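Local coordinates for hypothetical protein TT1561 (Thermus thermophilus, PDB 1UF3) that is of unknown function but binds calcium ions and is probably a phosphoesterase of the calcineurin-like metallophosphoesterase superfamily, at residues L207-Y212 and T224-R228; L18-E22 and A54-L59. One frame throughout, in Å; residues are numbered along the deposited sequence.

Contact 1 of 2, residues L207-Y212 and T224-R228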
loop_
_atom_site.group_PDB
_atom_site.type_symbol
_atom_site.label_atom_id
_atom_site.label_comp_id
_atom_site.label_asym_id
_atom_site.label_seq_id
_atom_site.Cartn_x
_atom_site.Cartn_y
_atom_site.Cartn_z
ATOM N N LEU A 207 17.947 25.027 -9.809
ATOM C CA LEU A 207 18.722 23.850 -9.392
ATOM C C LEU A 207 20.232 24.046 -9.590
ATOM O O LEU A 207 21.042 23.406 -8.912
ATOM C CB LEU A 207 18.277 22.587 -10.153
ATOM C CG LEU A 207 18.000 21.294 -9.366
ATOM C CD1 LEU A 207 18.446 20.098 -10.177
ATOM C CD2 LEU A 207 18.682 21.289 -8.046
ATOM N N SER A 208 20.605 24.902 -10.532
ATOM C CA SER A 208 22.022 25.192 -10.762
ATOM C C SER A 208 22.562 25.861 -9.496
ATOM O O SER A 208 23.761 25.846 -9.244
ATOM C CB SER A 208 22.212 26.131 -11.963
ATOM O OG SER A 208 21.892 27.470 -11.623
ATOM N N GLU A 209 21.663 26.443 -8.705
ATOM C CA GLU A 209 22.046 27.093 -7.457
ATOM C C GLU A 209 21.661 26.158 -6.325
ATOM O O GLU A 209 21.721 26.534 -5.149
ATOM C CB GLU A 209 21.312 28.424 -7.286
ATOM C CG GLU A 209 21.444 29.392 -8.457
ATOM C CD GLU A 209 22.868 29.912 -8.661
ATOM O OE1 GLU A 209 23.078 30.691 -9.612
ATOM O OE2 GLU A 209 23.769 29.542 -7.882
ATOM N N GLY A 210 21.258 24.940 -6.703
ATOM C CA GLY A 210 20.857 23.923 -5.748
ATOM C C GLY A 210 19.442 24.037 -5.187
ATOM O O GLY A 210 19.030 23.203 -4.387
ATOM N N GLU A 211 18.688 25.043 -5.608
ATOM C CA GLU A 211 17.343 25.257 -5.061
ATOM C C GLU A 211 16.172 24.462 -5.663
ATOM O O GLU A 211 16.141 24.164 -6.860
ATOM C CB GLU A 211 16.962 26.736 -5.156
ATOM C CG GLU A 211 18.087 27.720 -4.886
ATOM C CD GLU A 211 17.683 29.140 -5.232
ATOM O OE1 GLU A 211 17.065 29.339 -6.303
ATOM O OE2 GLU A 211 17.986 30.061 -4.437
ATOM N N TYR A 212 15.198 24.165 -4.806
ATOM C CA TYR A 212 13.978 23.488 -5.224
ATOM C C TYR A 212 12.891 23.759 -4.191
ATOM O O TYR A 212 13.165 24.239 -3.078
ATOM C CB TYR A 212 14.206 21.971 -5.368
ATOM C CG TYR A 212 14.400 21.271 -4.054
ATOM C CD1 TYR A 212 13.317 20.764 -3.342
ATOM C CD2 TYR A 212 15.666 21.168 -3.494
ATOM C CE1 TYR A 212 13.496 20.178 -2.093
ATOM C CE2 TYR A 212 15.862 20.582 -2.257
ATOM C CZ TYR A 212 14.779 20.091 -1.554
ATOM O OH TYR A 212 15.009 19.528 -0.317
ATOM N N THR A 224 10.586 24.852 1.211
ATOM C CA THR A 224 11.866 25.123 0.571
ATOM C C THR A 224 13.015 24.179 0.893
ATOM O O THR A 224 13.092 23.610 1.979
ATOM C CB THR A 224 12.283 26.587 0.886
ATOM O OG1 THR A 224 11.900 27.423 -0.213
ATOM C CG2 THR A 224 13.774 26.701 1.162
ATOM N N GLY A 225 13.917 24.020 -0.066
ATOM C CA GLY A 225 15.058 23.153 0.152
ATOM C C GLY A 225 16.185 23.440 -0.821
ATOM O O GLY A 225 16.019 24.208 -1.769
ATOM N N ASN A 226 17.340 22.835 -0.564
ATOM C CA ASN A 226 18.517 22.971 -1.422
ATOM C C ASN A 226 19.268 21.651 -1.292
ATOM O O ASN A 226 19.380 21.107 -0.202
ATOM C CB ASN A 226 19.413 24.135 -0.967
ATOM C CG ASN A 226 20.507 24.465 -1.984
ATOM O OD1 ASN A 226 21.441 23.689 -2.179
ATOM N ND2 ASN A 226 20.381 25.617 -2.642
ATOM N N VAL A 227 19.788 21.142 -2.402
ATOM C CA VAL A 227 20.490 19.863 -2.386
ATOM C C VAL A 227 21.974 19.885 -2.006
ATOM O O VAL A 227 22.656 18.870 -2.148
ATOM C CB VAL A 227 20.367 19.179 -3.748
ATOM C CG1 VAL A 227 18.907 18.951 -4.083
ATOM C CG2 VAL A 227 21.021 20.042 -4.809
ATOM N N ARG A 228 22.476 21.013 -1.516
ATOM C CA ARG A 228 23.896 21.100 -1.149
ATOM C C ARG A 228 24.420 20.062 -0.149
ATOM O O ARG A 228 24.709 20.445 1.008
ATOM C CB ARG A 228 24.223 22.502 -0.640
ATOM C CG ARG A 228 24.150 23.553 -1.727
ATOM C CD ARG A 228 24.616 22.975 -3.052
ATOM N NE ARG A 228 24.852 23.995 -4.066
ATOM C CZ ARG A 228 25.189 23.718 -5.321
ATOM N NH1 ARG A 228 25.318 22.449 -5.700
ATOM N NH2 ARG A 228 25.414 24.700 -6.189
ATOM O OXT ARG A 228 24.547 18.873 -0.537
#
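An antiparallel beta pairing joins the two strands of the C-terminal hairpin, 211-216 and 221-226, at the end away from the turn, and illustrates how a last strand and its chain terminus are held to the border of a sheet. Y212 and G225 form the hydrogen-bonded pair: Y212 N donates to G225 O and G225 N to Y212 O, both at 3.1 Å. E211 and N226 make the next, non-hydrogen-bonded pair, their CA atoms 4.5 Å apart. Just past the strands a single further bond joins the backbones, V227 N donating to G210 O at 3.0 Å. The N226 side chain then clips on the short 3-10 segment 207-209, since N226 ND2 donates to E209 O at 3.0 Å, while N226 OD1, as modelled, accepts from the backbone N of R228, consistent with an Asx turn.

Glycine matters on both sides. G225 CA lies over the face of the Y212 ring, 3.9 Å from its centroid, as a CH-pi contact; a CB at this position would collide with Y212 OH. G210 has a positive phi, which favours glycine, and the side chains of N226 and R228 crowd the space beside it. Beyond the ring, V227 offers CG1 to Y212 CE2 (3.9 Å) and CG2 to L207 CD2 (4.2 Å), a small apolar patch.

That patch faces the helical layer: L207 and Y212 touch F24 of helix 18-25, and Y212 and V227 both reach L27 of helix 27-31. Strand 211-216 lies between strand 7-12 and strand 221-226, the latter outermost within this chain.

Contact 2 of 2, residues L18-E22 and A54-L59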
loop_
_atom_site.group_PDB
_atom_site.type_symbol
_atom_site.label_atom_id
_atom_site.label_comp_id
_atom_site.label_asym_id
_atom_site.label_seq_id
_atom_site.Cartn_x
_atom_site.Cartn_y
_atom_site.Cartn_z
ATOM N N LEU A 18 24.175 17.339 -13.518
ATOM C CA LEU A 18 23.649 16.004 -13.259
ATOM C C LEU A 18 23.750 15.544 -11.813
ATOM O O LEU A 18 22.950 14.715 -11.356
ATOM C CB LEU A 18 24.351 14.982 -14.156
ATOM C CG LEU A 18 24.213 15.294 -15.642
ATOM C CD1 LEU A 18 24.958 14.262 -16.443
ATOM C CD2 LEU A 18 22.745 15.321 -16.031
ATOM N N GLU A 19 24.738 16.050 -11.086
ATOM C CA GLU A 19 24.870 15.630 -9.702
ATOM C C GLU A 19 23.715 16.221 -8.910
ATOM O O GLU A 19 23.146 15.570 -8.044
ATOM C CB GLU A 19 26.218 16.071 -9.112
ATOM C CG GLU A 19 27.426 15.418 -9.777
ATOM C CD GLU A 19 27.372 13.886 -9.772
ATOM O OE1 GLU A 19 27.387 13.279 -8.675
ATOM O OE2 GLU A 19 27.320 13.284 -10.873
ATOM N N ALA A 20 23.376 17.466 -9.211
ATOM C CA ALA A 20 22.274 18.130 -8.539
ATOM C C ALA A 20 20.948 17.454 -8.947
ATOM O O ALA A 20 20.090 17.185 -8.100
ATOM C CB ALA A 20 22.259 19.609 -8.912
ATOM N N LEU A 21 20.787 17.182 -10.240
ATOM C CA LEU A 21 19.581 16.526 -10.743
ATOM C C LEU A 21 19.372 15.208 -10.017
ATOM O O LEU A 21 18.257 14.887 -9.588
ATOM C CB LEU A 21 19.697 16.252 -12.236
ATOM C CG LEU A 21 18.474 15.597 -12.880
ATOM C CD1 LEU A 21 17.291 16.525 -12.759
ATOM C CD2 LEU A 21 18.751 15.303 -14.344
ATOM N N GLU A 22 20.447 14.444 -9.859
ATOM C CA GLU A 22 20.328 13.171 -9.181
ATOM C C GLU A 22 19.927 13.318 -7.717
ATOM O O GLU A 22 19.148 12.506 -7.201
ATOM C CB GLU A 22 21.621 12.374 -9.260
ATOM C CG GLU A 22 21.423 10.987 -8.688
ATOM C CD GLU A 22 22.669 10.151 -8.693
ATOM O OE1 GLU A 22 23.254 9.972 -9.787
ATOM O OE2 GLU A 22 23.055 9.665 -7.599
ATOM N N ALA A 54 21.590 11.415 -20.949
ATOM C CA ALA A 54 22.057 11.132 -19.591
ATOM C C ALA A 54 21.140 11.808 -18.561
ATOM O O ALA A 54 20.835 11.238 -17.517
ATOM C CB ALA A 54 23.508 11.611 -19.417
ATOM N N PHE A 55 20.728 13.037 -18.879
ATOM C CA PHE A 55 19.823 13.842 -18.046
ATOM C C PHE A 55 18.495 13.054 -17.823
ATOM O O PHE A 55 18.072 12.828 -16.704
ATOM C CB PHE A 55 19.529 15.162 -18.774
ATOM C CG PHE A 55 18.675 16.114 -17.993
ATOM C CD1 PHE A 55 19.262 17.092 -17.187
ATOM C CD2 PHE A 55 17.280 16.044 -18.065
ATOM C CE1 PHE A 55 18.469 17.998 -16.457
ATOM C CE2 PHE A 55 16.479 16.938 -17.343
ATOM C CZ PHE A 55 17.075 17.918 -16.537
ATOM N N PHE A 56 17.858 12.643 -18.913
ATOM C CA PHE A 56 16.606 11.882 -18.840
ATOM C C PHE A 56 16.729 10.519 -18.161
ATOM O O PHE A 56 15.806 10.062 -17.475
ATOM C CB PHE A 56 16.036 11.749 -20.242
ATOM C CG PHE A 56 15.475 13.031 -20.769
ATOM C CD1 PHE A 56 15.701 13.424 -22.070
ATOM C CD2 PHE A 56 14.701 13.853 -19.942
ATOM C CE1 PHE A 56 15.174 14.614 -22.560
ATOM C CE2 PHE A 56 14.170 15.043 -20.428
ATOM C CZ PHE A 56 14.409 15.423 -21.740
ATOM N N ARG A 57 17.876 9.870 -18.317
ATOM C CA ARG A 57 18.084 8.577 -17.675
ATOM C C ARG A 57 18.023 8.753 -16.155
ATOM O O ARG A 57 17.430 7.937 -15.436
ATOM C CB ARG A 57 19.444 8.010 -18.082
ATOM C CG ARG A 57 19.720 6.643 -17.514
ATOM C CD ARG A 57 19.810 5.593 -18.613
ATOM N NE ARG A 57 19.781 4.244 -18.041
ATOM C CZ ARG A 57 19.748 3.119 -18.750
ATOM N NH1 ARG A 57 19.743 3.163 -20.079
ATOM N NH2 ARG A 57 19.707 1.948 -18.124
ATOM N N ILE A 58 18.652 9.820 -15.672
ATOM C CA ILE A 58 18.671 10.127 -14.246
ATOM C C ILE A 58 17.273 10.543 -13.773
ATOM O O ILE A 58 16.826 10.097 -12.732
ATOM C CB ILE A 58 19.704 11.266 -13.940
ATOM C CG1 ILE A 58 21.102 10.650 -13.820
ATOM C CG2 ILE A 58 19.329 12.033 -12.654
ATOM C CD1 ILE A 58 22.233 11.647 -13.998
ATOM N N LEU A 59 16.584 11.369 -14.554
ATOM C CA LEU A 59 15.238 11.814 -14.173
ATOM C C LEU A 59 14.258 10.645 -14.139
ATOM O O LEU A 59 13.367 10.598 -13.290
ATOM C CB LEU A 59 14.730 12.852 -15.156
ATOM C CG LEU A 59 13.797 13.972 -14.691
ATOM C CD1 LEU A 59 13.034 14.447 -15.902
ATOM C CD2 LEU A 59 12.852 13.529 -13.609
#
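I58, L21 and L18 bury the most surface where helices 18-25 and 49-59 run side by side, and together they show how two nearly parallel helices mesh mainly through apolar side chains. The segment axes approach to 9.7 Å at a crossing angle of -17°, and no hydrogen bond links them. I58 points toward helix 18-25 and fits among L18, L21 and E22: its CD1 lies 4.0 Å from L18 CB, and its CG2 sits 3.7 Å from L21 CG and 3.8 Å from E22 CA. L21 points back toward the other helix, entering the space between F55 and I58. Its CD2 rests over the face of the F55 ring, 3.5 Å from the centroid, a close CH-pi contact. One turn earlier, L18 leans its end across, with CD2 3.8 Å from F55 CA and CD1 4.2 Å from A54 CB.

Beneath this seam, L21 and F55 both touch L38 of strand 35-39, so the helix pair is seated on the sheet. Helices 18-25 and 49-59 follow the parallel strands 7-12 and 35-39, respectively, and their near-parallel packing on the sheet is characteristic of the beta-alpha-beta crossovers in the layered alpha/beta core of calcineurin-like metallophosphoesterases.

From the N terminus, the chain runs through strand 7-12 into helix 18-25 and reaches helix 49-59 by way of strand 35-39; contact 2 closes this loop, with 31 residues between its segments. Contact 1 comes much later and closes the C-terminal beta hairpin, with 11 residues, mostly strand, between its segments. The two are in series, neither nesting nor crossing, yet their centres lie only 14 Å apart. They meet at L207, whose CD1 packs 3.7 Å from L21 N. Helix 18-25 is thus shared ground, packing against its neighbour helix in contact 2 and against the C-terminal hairpin region, so that early and final parts of the fold adjoin.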